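Local atomic coordinates of uncharacterized protein (Bacillus cereus, PDB entry 4QVU), a protein that is of unknown function but has a HIT-like fold, binds zinc, and may be related to UDP-glucose:hexose-1-phosphate uridylyltransferases. Residues A[61-66]-A[121-126]; A[72-77]-A[184-189]; A[104-109]-A[127-132]; A[111-116]-A[201-206]; A[168-173]-A[216-221]. All blocks are in the same frame, centred on the assembly; numbering follows the deposited sequence.

Interaction 1 (A[61-66]-A[121-126])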
# COMPACT_ATOMS: atom_id res chain seq x y z
N GLN A 61 24.78 20.53 7.49
CA GLN A 61 24.22 19.82 8.64
C GLN A 61 24.44 20.59 9.93
O GLN A 61 25.55 21.09 10.18
CB GLN A 61 24.84 18.42 8.76
CG GLN A 61 24.49 17.50 7.58
CD GLN A 61 25.24 16.20 7.64
OE1 GLN A 61 26.13 15.95 6.83
NE2 GLN A 61 24.93 15.36 8.62
N THR A 62 23.37 20.72 10.73
CA THR A 62 23.42 21.44 12.00
C THR A 62 22.70 20.63 13.09
O THR A 62 21.85 19.79 12.78
CB THR A 62 22.82 22.86 11.89
OG1 THR A 62 21.40 22.79 11.88
CG2 THR A 62 23.33 23.65 10.69
N VAL A 63 23.05 20.89 14.35
CA VAL A 63 22.48 20.23 15.53
C VAL A 63 21.88 21.30 16.46
O VAL A 63 22.50 22.35 16.68
CB VAL A 63 23.54 19.35 16.25
CG1 VAL A 63 23.00 18.77 17.56
CG2 VAL A 63 24.03 18.22 15.35
N LEU A 64 20.68 21.03 17.01
CA LEU A 64 20.00 21.96 17.91
C LEU A 64 19.84 21.32 19.30
O LEU A 64 18.96 20.49 19.50
CB LEU A 64 18.64 22.35 17.30
CG LEU A 64 18.01 23.66 17.79
CD1 LEU A 64 17.19 24.31 16.70
CD2 LEU A 64 17.17 23.44 19.04
N ILE A 65 20.69 21.73 20.26
CA ILE A 65 20.65 21.25 21.65
C ILE A 65 19.50 21.98 22.34
O ILE A 65 19.45 23.21 22.32
CB ILE A 65 22.03 21.42 22.36
CG1 ILE A 65 23.08 20.44 21.81
CG2 ILE A 65 21.93 21.25 23.87
CD1 ILE A 65 23.76 20.85 20.54
N GLU A 66 18.56 21.22 22.91
CA GLU A 66 17.31 21.69 23.52
C GLU A 66 17.44 22.14 24.99
O GLU A 66 16.56 22.86 25.46
CB GLU A 66 16.27 20.56 23.49
CG GLU A 66 16.06 19.90 22.13
CD GLU A 66 15.17 18.67 22.11
OE1 GLU A 66 14.49 18.39 23.12
OE2 GLU A 66 15.16 18.00 21.06
N HIS A 121 22.09 13.22 24.55
CA HIS A 121 21.55 14.53 24.91
C HIS A 121 20.28 14.82 24.08
O HIS A 121 20.16 14.31 22.97
CB HIS A 121 22.63 15.60 24.65
CG HIS A 121 22.53 16.82 25.52
ND1 HIS A 121 23.46 17.06 26.51
CD2 HIS A 121 21.62 17.82 25.51
CE1 HIS A 121 23.09 18.20 27.08
NE2 HIS A 121 21.99 18.69 26.51
N ALA A 122 19.34 15.62 24.63
CA ALA A 122 18.09 15.98 23.94
C ALA A 122 18.37 17.00 22.85
O ALA A 122 18.73 18.14 23.14
CB ALA A 122 17.07 16.53 24.94
N HIS A 123 18.28 16.57 21.58
CA HIS A 123 18.60 17.45 20.46
C HIS A 123 17.69 17.23 19.24
O HIS A 123 17.04 16.19 19.11
CB HIS A 123 20.07 17.23 20.04
CG HIS A 123 20.32 15.88 19.45
ND1 HIS A 123 20.44 14.76 20.25
CD2 HIS A 123 20.42 15.51 18.15
CE1 HIS A 123 20.61 13.74 19.42
NE2 HIS A 123 20.60 14.14 18.15
N MSE A 124 17.68 18.23 18.34
CA MSE A 124 17.00 18.24 17.04
C MSE A 124 18.02 18.49 15.95
O MSE A 124 19.19 18.77 16.25
CB MSE A 124 15.88 19.29 16.98
CG MSE A 124 14.76 19.07 17.98
SE MSE A 124 13.30 20.33 17.73
CE MSE A 124 12.47 19.47 16.25
N GLN A 125 17.60 18.41 14.68
CA GLN A 125 18.50 18.64 13.57
C GLN A 125 17.86 19.48 12.48
O GLN A 125 16.69 19.30 12.15
CB GLN A 125 18.97 17.32 12.96
CG GLN A 125 19.95 16.54 13.81
CD GLN A 125 20.28 15.21 13.20
OE1 GLN A 125 19.97 14.17 13.77
NE2 GLN A 125 20.88 15.22 12.01
N ILE A 126 18.67 20.39 11.92
CA ILE A 126 18.34 21.25 10.78
C ILE A 126 19.40 20.93 9.70
O ILE A 126 20.60 21.11 9.95
CB ILE A 126 18.24 22.76 11.14
CG1 ILE A 126 17.07 23.02 12.12
CG2 ILE A 126 18.07 23.59 9.87
CD1 ILE A 126 17.04 24.42 12.84
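The His123 imidazole turns its edge to the backbone of its own segment: the carbonyl carbon of His121 lies in the ring plane, and ND1 of His123 donates to His121 O over 2.8 Å in a nearly straight bond. This fixes the rotation of a ring whose CG occupies the crowded position between backbone N and carbonyl carbon (chi1 67°), while Val63 CG1 approaches it obliquely. The His121 ring is met, also obliquely, by Ile65 CG2, 3.7 Å from His121 NE2, an atom that is itself bonded to Thr67 O.

Behind the rings, strands 61-65 and 123-126 pair antiparallel. Leu64 and Met124, a selenomethionine, form a hydrogen-bonded pair: Leu64 N reaches Met124 O at 2.8 Å from above the carbonyl plane, whereas Met124 N meets Leu64 O on a lone pair. Ile126 O is gripped twice. Thr62 N arrives nearly along its C=O axis, and Thr62 OG1, 2.7 Å from Ile126 O, takes an in-plane lone pair; Trp48 NE1 is also bonded to this hydroxyl. On the same face Leu64 CD1 touches Ile126 CD1 at 3.9 Å. Beyond the strand, Glu66 N bonds to Ala122 O at 3.1 Å, and the extended Glu66 side chain lies along Ala122, with OE1 bonded to Tyr77 OH and OE2 3.3 Å from Met124 CG.

The sequence His-Ala-His-Met-Gln at 121-125 resembles the His-x-His-x-Gln signature of the uridylyltransferase branch of the HIT superfamily. Helix 79-97 covers the Leu64 and Met124 face through Leu85, Phe88 and Ser89, and strands 46-50 and 104-111 flank the pair.

Interaction 2 (A[72-77]-A[184-189])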
# COMPACT_ATOMS: atom_id res chain seq x y z
N ASP A 72 16.31 16.00 31.06
CA ASP A 72 15.11 16.57 30.44
C ASP A 72 14.97 16.26 28.95
O ASP A 72 15.97 16.09 28.24
CB ASP A 72 15.08 18.09 30.62
CG ASP A 72 14.62 18.57 31.99
OD1 ASP A 72 14.89 17.88 32.99
OD2 ASP A 72 14.01 19.67 32.05
N HIS A 73 13.70 16.22 28.49
CA HIS A 73 13.24 16.00 27.11
C HIS A 73 11.81 16.63 26.95
O HIS A 73 11.32 17.22 27.92
CB HIS A 73 13.28 14.51 26.73
CG HIS A 73 12.38 13.61 27.52
ND1 HIS A 73 12.70 13.22 28.81
CD2 HIS A 73 11.23 13.00 27.15
CE1 HIS A 73 11.72 12.42 29.19
NE2 HIS A 73 10.82 12.25 28.22
N ILE A 74 11.18 16.54 25.74
CA ILE A 74 9.88 17.16 25.40
C ILE A 74 8.80 16.85 26.47
O ILE A 74 8.13 17.79 26.91
CB ILE A 74 9.39 16.74 23.98
CG1 ILE A 74 10.27 17.41 22.90
CG2 ILE A 74 7.91 17.08 23.76
CD1 ILE A 74 9.95 17.08 21.46
N ALA A 75 8.64 15.58 26.90
CA ALA A 75 7.63 15.17 27.89
C ALA A 75 7.80 15.86 29.28
O ALA A 75 6.81 16.07 29.97
CB ALA A 75 7.66 13.67 28.07
N THR A 76 9.05 16.22 29.66
CA THR A 76 9.40 16.83 30.95
C THR A 76 9.34 18.38 30.92
O THR A 76 8.88 18.95 31.91
CB THR A 76 10.82 16.35 31.35
OG1 THR A 76 10.77 14.95 31.56
CG2 THR A 76 11.35 17.00 32.62
N TYR A 77 9.80 19.05 29.82
CA TYR A 77 9.89 20.52 29.68
C TYR A 77 8.65 21.30 30.16
O TYR A 77 7.52 20.85 29.96
CB TYR A 77 10.13 20.96 28.22
CG TYR A 77 11.37 20.41 27.55
CD1 TYR A 77 12.55 20.22 28.28
CD2 TYR A 77 11.42 20.21 26.18
CE1 TYR A 77 13.70 19.72 27.67
CE2 TYR A 77 12.56 19.72 25.55
CZ TYR A 77 13.70 19.48 26.30
OH TYR A 77 14.83 18.99 25.71
N ASN A 184 2.29 22.75 22.22
CA ASN A 184 1.51 22.05 23.24
C ASN A 184 1.02 20.70 22.72
O ASN A 184 1.08 19.71 23.46
CB ASN A 184 0.32 22.90 23.71
CG ASN A 184 -0.47 22.26 24.84
OD1 ASN A 184 0.07 21.94 25.91
ND2 ASN A 184 -1.76 22.04 24.61
N TYR A 185 0.54 20.65 21.45
CA TYR A 185 0.04 19.43 20.80
C TYR A 185 1.18 18.43 20.59
O TYR A 185 0.95 17.23 20.77
CB TYR A 185 -0.65 19.77 19.47
CG TYR A 185 -2.12 20.09 19.61
CD1 TYR A 185 -2.55 21.18 20.36
CD2 TYR A 185 -3.09 19.35 18.94
CE1 TYR A 185 -3.90 21.49 20.50
CE2 TYR A 185 -4.44 19.65 19.05
CZ TYR A 185 -4.84 20.72 19.84
OH TYR A 185 -6.18 21.03 19.96
N ILE A 186 2.40 18.91 20.24
CA ILE A 186 3.56 18.03 20.08
C ILE A 186 3.86 17.39 21.44
O ILE A 186 3.90 16.17 21.53
CB ILE A 186 4.80 18.76 19.50
CG1 ILE A 186 4.55 19.24 18.06
CG2 ILE A 186 6.04 17.85 19.56
CD1 ILE A 186 5.59 20.23 17.54
N GLN A 187 3.98 18.22 22.50
CA GLN A 187 4.29 17.75 23.85
C GLN A 187 3.29 16.70 24.33
O GLN A 187 3.73 15.67 24.82
CB GLN A 187 4.35 18.91 24.84
CG GLN A 187 4.93 18.48 26.18
CD GLN A 187 5.09 19.60 27.17
OE1 GLN A 187 4.17 20.40 27.39
NE2 GLN A 187 6.23 19.62 27.83
N GLN A 188 1.97 16.92 24.16
CA GLN A 188 0.95 15.96 24.60
C GLN A 188 1.01 14.67 23.79
O GLN A 188 0.95 13.60 24.39
CB GLN A 188 -0.47 16.56 24.54
CG GLN A 188 -0.72 17.71 25.52
CD GLN A 188 -0.34 17.35 26.95
OE1 GLN A 188 0.73 17.72 27.44
NE2 GLN A 188 -1.19 16.58 27.63
N THR A 189 1.17 14.77 22.45
CA THR A 189 1.25 13.59 21.60
C THR A 189 2.49 12.78 21.98
O THR A 189 2.38 11.57 22.10
CB THR A 189 1.23 13.96 20.10
OG1 THR A 189 0.11 14.82 19.82
CG2 THR A 189 1.15 12.72 19.20
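Ile186 is the first residue of helix segment 184-189 to meet the loop: its CG2 lies 4.4 Å from Ile74 CD1, a loose apolar contact that Leu206 and Met82 help to enclose. Gln187 follows and carries most of the contact. Its CG is anti to the backbone N (chi1 -169°) and the chain stays extended at the next torsion, so the amide is sent out from the helix. At its root, Gln187 CA packs against Ile74 CG2 at 3.7 Å, the two side chains sliding past each other in opposite directions.

At the tip, NE2 serves two loop carbonyls. Gln187 NE2 lies 2.8 Å from Ile74 O, approached almost along the C=O axis, and 2.8 Å from Tyr77 O, which it meets from above the carbonyl plane. Both acceptors are in the Gln187 amide plane, so both N-H groups are used and its rotation is fixed. Residues 74-76 have helical backbone angles without forming a regular helix; His73 O accepts from Thr76 N and Tyr77 N and sits over the centre of the Tyr77 ring. Farther on, Thr189 OG1 folds back to bond to Tyr185 O.

Helix 179-195 also carries the zinc ligand Glu181, whose side chain is about 9 Å from that of Ile186. This helix of the C-terminal half thus grips the loop before helix 79-97, joining the two halves of a tandem HIT-like fold.

Interaction 3 (A[104-109]-A[127-132])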
# COMPACT_ATOMS: atom_id res chain seq x y z
N SER A 104 15.79 23.15 -0.34
CA SER A 104 14.93 22.95 0.82
C SER A 104 15.78 22.73 2.08
O SER A 104 16.97 22.41 2.00
CB SER A 104 13.98 21.77 0.61
OG SER A 104 14.63 20.52 0.75
N VAL A 105 15.15 22.92 3.25
CA VAL A 105 15.76 22.75 4.57
C VAL A 105 14.84 21.86 5.42
O VAL A 105 13.64 22.14 5.53
CB VAL A 105 16.06 24.12 5.24
CG1 VAL A 105 16.48 23.96 6.69
CG2 VAL A 105 17.13 24.89 4.47
N ILE A 106 15.40 20.80 6.00
CA ILE A 106 14.69 19.85 6.85
C ILE A 106 14.92 20.19 8.32
O ILE A 106 16.04 20.49 8.72
CB ILE A 106 15.18 18.40 6.54
CG1 ILE A 106 14.56 17.87 5.23
CG2 ILE A 106 14.89 17.45 7.71
CD1 ILE A 106 15.02 16.47 4.83
N LEU A 107 13.84 20.11 9.11
CA LEU A 107 13.77 20.23 10.56
C LEU A 107 13.12 18.95 11.10
O LEU A 107 11.98 18.62 10.72
CB LEU A 107 13.02 21.51 11.01
CG LEU A 107 12.65 21.62 12.52
CD1 LEU A 107 13.87 21.69 13.42
CD2 LEU A 107 11.78 22.81 12.78
N TYR A 108 13.87 18.20 11.92
CA TYR A 108 13.38 16.93 12.46
C TYR A 108 14.11 16.58 13.77
O TYR A 108 15.15 17.17 14.09
CB TYR A 108 13.53 15.79 11.42
CG TYR A 108 14.90 15.17 11.28
CD1 TYR A 108 15.91 15.83 10.59
CD2 TYR A 108 15.17 13.90 11.78
CE1 TYR A 108 17.18 15.26 10.45
CE2 TYR A 108 16.43 13.32 11.64
CZ TYR A 108 17.43 14.00 10.96
OH TYR A 108 18.66 13.43 10.82
N LYS A 109 13.54 15.62 14.51
CA LYS A 109 14.06 15.12 15.78
C LYS A 109 14.05 13.60 15.80
O LYS A 109 13.18 12.97 15.20
CB LYS A 109 13.22 15.66 16.96
CG LYS A 109 13.79 15.26 18.31
CD LYS A 109 12.94 15.62 19.51
CE LYS A 109 13.66 15.13 20.74
NZ LYS A 109 12.94 15.46 21.99
N ILE A 127 18.94 20.41 8.55
CA ILE A 127 19.80 20.05 7.43
C ILE A 127 19.37 20.84 6.20
O ILE A 127 18.24 20.67 5.71
CB ILE A 127 19.79 18.51 7.16
CG1 ILE A 127 20.12 17.71 8.44
CG2 ILE A 127 20.75 18.16 5.99
CD1 ILE A 127 19.82 16.27 8.35
N GLY A 128 20.26 21.71 5.73
CA GLY A 128 20.07 22.49 4.52
C GLY A 128 20.55 21.65 3.36
O GLY A 128 21.66 21.10 3.41
N MSE A 129 19.71 21.47 2.33
CA MSE A 129 20.07 20.63 1.20
C MSE A 129 20.08 21.45 -0.08
O MSE A 129 19.07 22.07 -0.44
CB MSE A 129 19.12 19.43 1.09
CG MSE A 129 19.13 18.57 2.35
SE MSE A 129 18.04 17.00 2.22
CE MSE A 129 16.32 17.85 1.81
N LYS A 130 21.24 21.47 -0.76
CA LYS A 130 21.51 22.25 -1.96
C LYS A 130 20.68 21.78 -3.17
O LYS A 130 20.24 22.64 -3.94
CB LYS A 130 23.00 22.20 -2.34
N TYR A 131 20.48 20.46 -3.36
CA TYR A 131 19.78 19.99 -4.56
C TYR A 131 18.54 19.13 -4.26
O TYR A 131 17.89 18.69 -5.21
CB TYR A 131 20.74 19.17 -5.45
CG TYR A 131 22.03 19.89 -5.80
CD1 TYR A 131 22.01 21.06 -6.57
CD2 TYR A 131 23.26 19.38 -5.42
CE1 TYR A 131 23.19 21.73 -6.89
CE2 TYR A 131 24.45 20.04 -5.75
CZ TYR A 131 24.41 21.21 -6.49
OH TYR A 131 25.57 21.87 -6.83
N VAL A 132 18.21 18.88 -2.99
CA VAL A 132 17.06 18.02 -2.67
C VAL A 132 15.92 18.86 -2.09
O VAL A 132 16.14 19.71 -1.22
CB VAL A 132 17.45 16.86 -1.71
CG1 VAL A 132 16.26 15.95 -1.43
CG2 VAL A 132 18.60 16.03 -2.29
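From its CB, 3.8 Å from Ser104 O, the selenomethionine side chain of Met129 runs extended through CG and then bends at the selenium (chi3 -57°). SE passes 4.0 Å from Ile106 CD1. The terminal CE ends between two residues of the opposite strand, 3.6 Å from Ile106 CD1 and close to Ser104 OG. That hydroxyl, in the crowded position between N and carbonyl carbon, donates to Val132 O at 2.6 Å on an in-plane lone pair, and also bonds to Tyr134 N, tying the chain beyond strand 123-129 back to the start of strand 104-111.

Beneath these side chains the backbones bond at Ile106 and Ile127, each N donating to the other's O at 2.9 Å. Met129 N reaches Ser104 O nearly along the C=O axis, while the return bond from Ser104 N is weak. Val105 CG2 lies 3.8 Å from Gly128 CA on the other face. Farther along, Ile127 CD1 comes in plane to the edge of the Tyr108 ring, 3.5 Å from CE1.

Ile106, Tyr108 and Met129 also pack on Tyr232, Leu228 and Ile234 of the second subunit, so this antiparallel beta hairpin of the N-terminal HIT-like half contributes one face to a subunit interface.

Interaction 4 (A[111-116]-A[201-206])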
# COMPACT_ATOMS: atom_id res chain seq x y z
N HIS A 111 14.39 10.51 18.87
CA HIS A 111 14.40 10.23 20.31
C HIS A 111 14.29 8.75 20.54
O HIS A 111 13.40 8.10 19.99
CB HIS A 111 13.26 10.98 21.02
CG HIS A 111 13.24 10.77 22.51
ND1 HIS A 111 12.58 9.69 23.08
CD2 HIS A 111 13.78 11.53 23.50
CE1 HIS A 111 12.76 9.81 24.39
NE2 HIS A 111 13.47 10.90 24.68
N GLY A 112 15.18 8.22 21.37
CA GLY A 112 15.19 6.81 21.73
C GLY A 112 16.12 5.95 20.89
O GLY A 112 16.60 6.41 19.84
N PRO A 113 16.36 4.69 21.30
CA PRO A 113 17.33 3.85 20.57
C PRO A 113 16.80 3.28 19.25
O PRO A 113 17.58 2.63 18.54
CB PRO A 113 17.61 2.71 21.55
CG PRO A 113 16.39 2.62 22.40
CD PRO A 113 15.89 4.02 22.54
N PHE A 114 15.51 3.50 18.90
CA PHE A 114 14.95 2.94 17.66
C PHE A 114 14.47 4.02 16.69
O PHE A 114 13.71 3.72 15.76
CB PHE A 114 13.80 1.97 17.97
CG PHE A 114 14.18 0.89 18.95
CD1 PHE A 114 15.19 -0.03 18.65
CD2 PHE A 114 13.52 0.76 20.17
CE1 PHE A 114 15.55 -1.02 19.56
CE2 PHE A 114 13.86 -0.25 21.07
CZ PHE A 114 14.88 -1.13 20.76
N SER A 115 14.99 5.26 16.83
CA SER A 115 14.65 6.41 15.98
C SER A 115 15.67 6.62 14.86
O SER A 115 15.31 7.14 13.80
CB SER A 115 14.55 7.69 16.82
OG SER A 115 15.74 7.99 17.52
N GLY A 116 16.92 6.22 15.10
CA GLY A 116 18.02 6.38 14.16
C GLY A 116 18.95 7.53 14.49
O GLY A 116 19.73 7.97 13.64
N CYS A 201 6.37 3.54 24.56
CA CYS A 201 7.05 3.27 23.30
C CYS A 201 8.57 3.66 23.33
O CYS A 201 9.32 3.12 22.51
CB CYS A 201 6.33 3.99 22.17
SG CYS A 201 6.88 3.52 20.52
N SER A 202 9.01 4.56 24.24
CA SER A 202 10.40 5.00 24.47
C SER A 202 11.08 5.72 23.27
O SER A 202 11.99 6.52 23.51
CB SER A 202 11.31 3.83 24.88
OG SER A 202 11.71 3.02 23.79
N SER A 203 10.69 5.42 22.01
CA SER A 203 11.28 6.03 20.81
C SER A 203 10.24 6.68 19.89
O SER A 203 9.15 6.13 19.68
CB SER A 203 12.06 5.01 19.98
OG SER A 203 13.14 4.45 20.70
N TYR A 204 10.61 7.83 19.30
CA TYR A 204 9.78 8.55 18.35
C TYR A 204 10.62 9.47 17.49
O TYR A 204 11.79 9.74 17.78
CB TYR A 204 8.66 9.37 19.06
CG TYR A 204 9.16 10.53 19.90
CD1 TYR A 204 9.32 11.80 19.35
CD2 TYR A 204 9.45 10.37 21.25
CE1 TYR A 204 9.77 12.87 20.11
CE2 TYR A 204 9.90 11.44 22.03
CZ TYR A 204 10.06 12.69 21.45
OH TYR A 204 10.50 13.76 22.21
N ASN A 205 9.98 10.01 16.46
CA ASN A 205 10.54 11.01 15.57
C ASN A 205 9.59 12.16 15.39
O ASN A 205 8.37 11.96 15.37
CB ASN A 205 10.83 10.42 14.19
CG ASN A 205 12.01 9.51 14.05
OD1 ASN A 205 11.87 8.38 13.62
ND2 ASN A 205 13.21 10.01 14.24
N LEU A 206 10.14 13.37 15.21
CA LEU A 206 9.39 14.55 14.80
C LEU A 206 9.84 14.91 13.44
O LEU A 206 11.04 14.91 13.20
CB LEU A 206 9.51 15.77 15.74
CG LEU A 206 9.16 15.65 17.22
CD1 LEU A 206 9.28 17.02 17.86
CD2 LEU A 206 7.76 15.10 17.45
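Backbone hydrogen bonds form the frame. His111 and Tyr204 are an antiparallel hydrogen-bonded pair: His111 N meets Tyr204 O at 2.9 Å almost along the C=O axis, and Tyr204 N returns a bond to His111 O.

Side-chain bonds secure the type I turn from Gly112 to Ser115. Ser203 OG accepts from Phe114 N at 3.1 Å, while Ser115 OG closes the turn from within by donating to Gly112 O at 2.9 Å. A weak bond runs from His111 ND1 to Ser202 O, near the imidazole edge. Gly112 has a positive phi (95°) that suits glycine, and its CA comes within 3.3 Å of Ser203 OG.

The aromatic contact is a CH-pi interaction, with His111 CB over one face of the Tyr204 ring, 3.7 Å from its centroid. The two rings are nearly parallel, their planes at 21°, but slid apart so they barely overlap; the Tyr204 hydroxyl goes on to Lys109 NZ.

Val190 and Leu194 of helix 179-195 pack on Tyr204, and strand 214-222 bonds to the far side of strand 203-211. Phe114 meets Phe114 of the second subunit, placing the turn, at the end of central strand 104-111, in a subunit contact.

Interaction 5 (A[168-173]-A[216-221])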
# COMPACT_ATOMS: atom_id res chain seq x y z
N GLU A 168 1.17 7.43 12.50
CA GLU A 168 1.72 8.76 12.23
C GLU A 168 0.69 9.78 12.67
O GLU A 168 -0.46 9.71 12.23
CB GLU A 168 2.10 8.93 10.75
CG GLU A 168 3.21 7.99 10.31
CD GLU A 168 3.59 8.00 8.84
OE1 GLU A 168 2.98 8.77 8.06
OE2 GLU A 168 4.49 7.21 8.46
N PHE A 169 1.09 10.68 13.58
CA PHE A 169 0.24 11.74 14.12
C PHE A 169 0.62 13.05 13.44
O PHE A 169 1.77 13.48 13.51
CB PHE A 169 0.36 11.85 15.65
CG PHE A 169 0.11 10.58 16.42
CD1 PHE A 169 -1.19 10.11 16.62
CD2 PHE A 169 1.16 9.86 16.97
CE1 PHE A 169 -1.42 8.94 17.34
CE2 PHE A 169 0.92 8.69 17.70
CZ PHE A 169 -0.37 8.25 17.90
N ASN A 170 -0.35 13.67 12.75
CA ASN A 170 -0.14 14.92 12.01
C ASN A 170 -0.77 16.06 12.76
O ASN A 170 -1.96 16.03 13.08
CB ASN A 170 -0.70 14.81 10.60
CG ASN A 170 -0.17 13.61 9.85
OD1 ASN A 170 1.02 13.51 9.53
ND2 ASN A 170 -1.04 12.65 9.60
N ILE A 171 0.05 17.06 13.09
CA ILE A 171 -0.36 18.28 13.77
C ILE A 171 -0.19 19.41 12.77
O ILE A 171 0.94 19.69 12.36
CB ILE A 171 0.42 18.49 15.09
CG1 ILE A 171 0.52 17.19 15.92
CG2 ILE A 171 -0.21 19.61 15.88
CD1 ILE A 171 1.42 17.26 17.10
N ILE A 172 -1.30 20.02 12.33
CA ILE A 172 -1.29 21.07 11.29
C ILE A 172 -1.81 22.40 11.86
O ILE A 172 -2.85 22.42 12.51
CB ILE A 172 -2.14 20.64 10.03
CG1 ILE A 172 -1.86 19.19 9.55
CG2 ILE A 172 -2.03 21.64 8.88
CD1 ILE A 172 -2.82 18.15 10.02
N ILE A 173 -1.09 23.50 11.56
CA ILE A 173 -1.48 24.90 11.84
C ILE A 173 -1.49 25.62 10.49
O ILE A 173 -0.71 25.27 9.60
CB ILE A 173 -0.66 25.66 12.92
CG1 ILE A 173 0.86 25.73 12.58
CG2 ILE A 173 -0.92 25.08 14.31
CD1 ILE A 173 1.68 26.69 13.43
N ILE A 216 3.34 21.75 9.42
CA ILE A 216 2.94 20.41 9.84
C ILE A 216 4.05 19.75 10.62
O ILE A 216 5.22 19.77 10.20
CB ILE A 216 2.56 19.52 8.62
CG1 ILE A 216 1.50 20.21 7.72
CG2 ILE A 216 2.12 18.11 9.07
CD1 ILE A 216 1.27 19.58 6.34
N CYS A 217 3.68 19.12 11.74
CA CYS A 217 4.59 18.29 12.50
C CYS A 217 4.05 16.88 12.52
O CYS A 217 2.98 16.63 13.09
CB CYS A 217 4.86 18.81 13.90
SG CYS A 217 5.98 17.74 14.84
N LYS A 218 4.79 15.95 11.91
CA LYS A 218 4.42 14.55 11.93
C LYS A 218 5.19 13.89 13.08
O LYS A 218 6.42 13.93 13.10
CB LYS A 218 4.67 13.88 10.58
CG LYS A 218 4.19 12.44 10.51
CD LYS A 218 4.51 11.79 9.18
CE LYS A 218 3.59 12.20 8.05
NZ LYS A 218 2.25 11.56 8.17
N VAL A 219 4.44 13.37 14.07
CA VAL A 219 4.95 12.65 15.25
C VAL A 219 4.82 11.17 14.92
O VAL A 219 3.71 10.70 14.66
CB VAL A 219 4.23 13.04 16.58
CG1 VAL A 219 5.01 12.53 17.78
CG2 VAL A 219 4.01 14.55 16.69
N VAL A 220 5.96 10.45 14.87
CA VAL A 220 5.98 9.04 14.47
C VAL A 220 6.57 8.14 15.58
O VAL A 220 7.78 8.20 15.81
CB VAL A 220 6.79 8.86 13.13
CG1 VAL A 220 6.70 7.42 12.61
CG2 VAL A 220 6.35 9.84 12.05
N PRO A 221 5.76 7.27 16.24
CA PRO A 221 6.35 6.32 17.19
C PRO A 221 7.28 5.33 16.48
O PRO A 221 7.04 4.97 15.32
CB PRO A 221 5.14 5.60 17.79
CG PRO A 221 3.95 6.40 17.38
CD PRO A 221 4.31 7.03 16.09
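Ile171 CD1 and Val219 CG2, 3.8 Å apart, form the apolar centre of an antiparallel strand pair in the C-terminal HIT-like half. Their face also carries Phe169, whose ring crosses Pro221 at about a right angle with CE2 3.8 Å from Pro221 CG, and helix 179-195 covers it through Leu182, Tyr185, Thr189 and Ile193. The side chain of Ile171 is about 8 Å from that of the zinc ligand Glu181.

Four bonds stitch the backbones. Phe169 N and Val219 O are 2.8 Å apart, and Val219 N answers to Phe169 O; two residues along, Ile171 and Cys217 exchange a second pair of bonds. On the other face Ile172 and Ile216 lie side by side, CG1 to CG1 at 4.0 Å.

This second face turns polar toward Glu168. Lys218 is extended at first, then bends at both outer torsions, bringing its ammonium over the neighbouring strand. There Lys218 NZ makes a salt bridge of 2.9 Å to Glu168 OE1, approached from above the carboxylate plane. Glu168 OE1 also accepts from Ile163 N. Asn142 O gives the buried ammonium another acceptor, and NZ of Lys218 meets an in-plane lone pair of Asn170 OD1 at 2.7 Å.

Four of the five contacts lie on one continuous antiparallel sheet. Interactions 1 and 3, with centres 13 Å apart, share strand 123-129 in the N-terminal half; interaction 5 pairs strands of the C-terminal half. Interaction 4 continues the pairing of strands 104-111 and 203-211, where the two halves meet, and Asn205 O to Val220 N carries the bonding on to interaction 5. Interaction 2 packs a loop and helix 179-195 against the sheet, touching all the others. Along the chain, interactions 1 and 3 both close before interaction 5 opens, whereas 2 and 4 cross between the halves. The sheet and its covering helices thereby unite both HIT-like halves in one body.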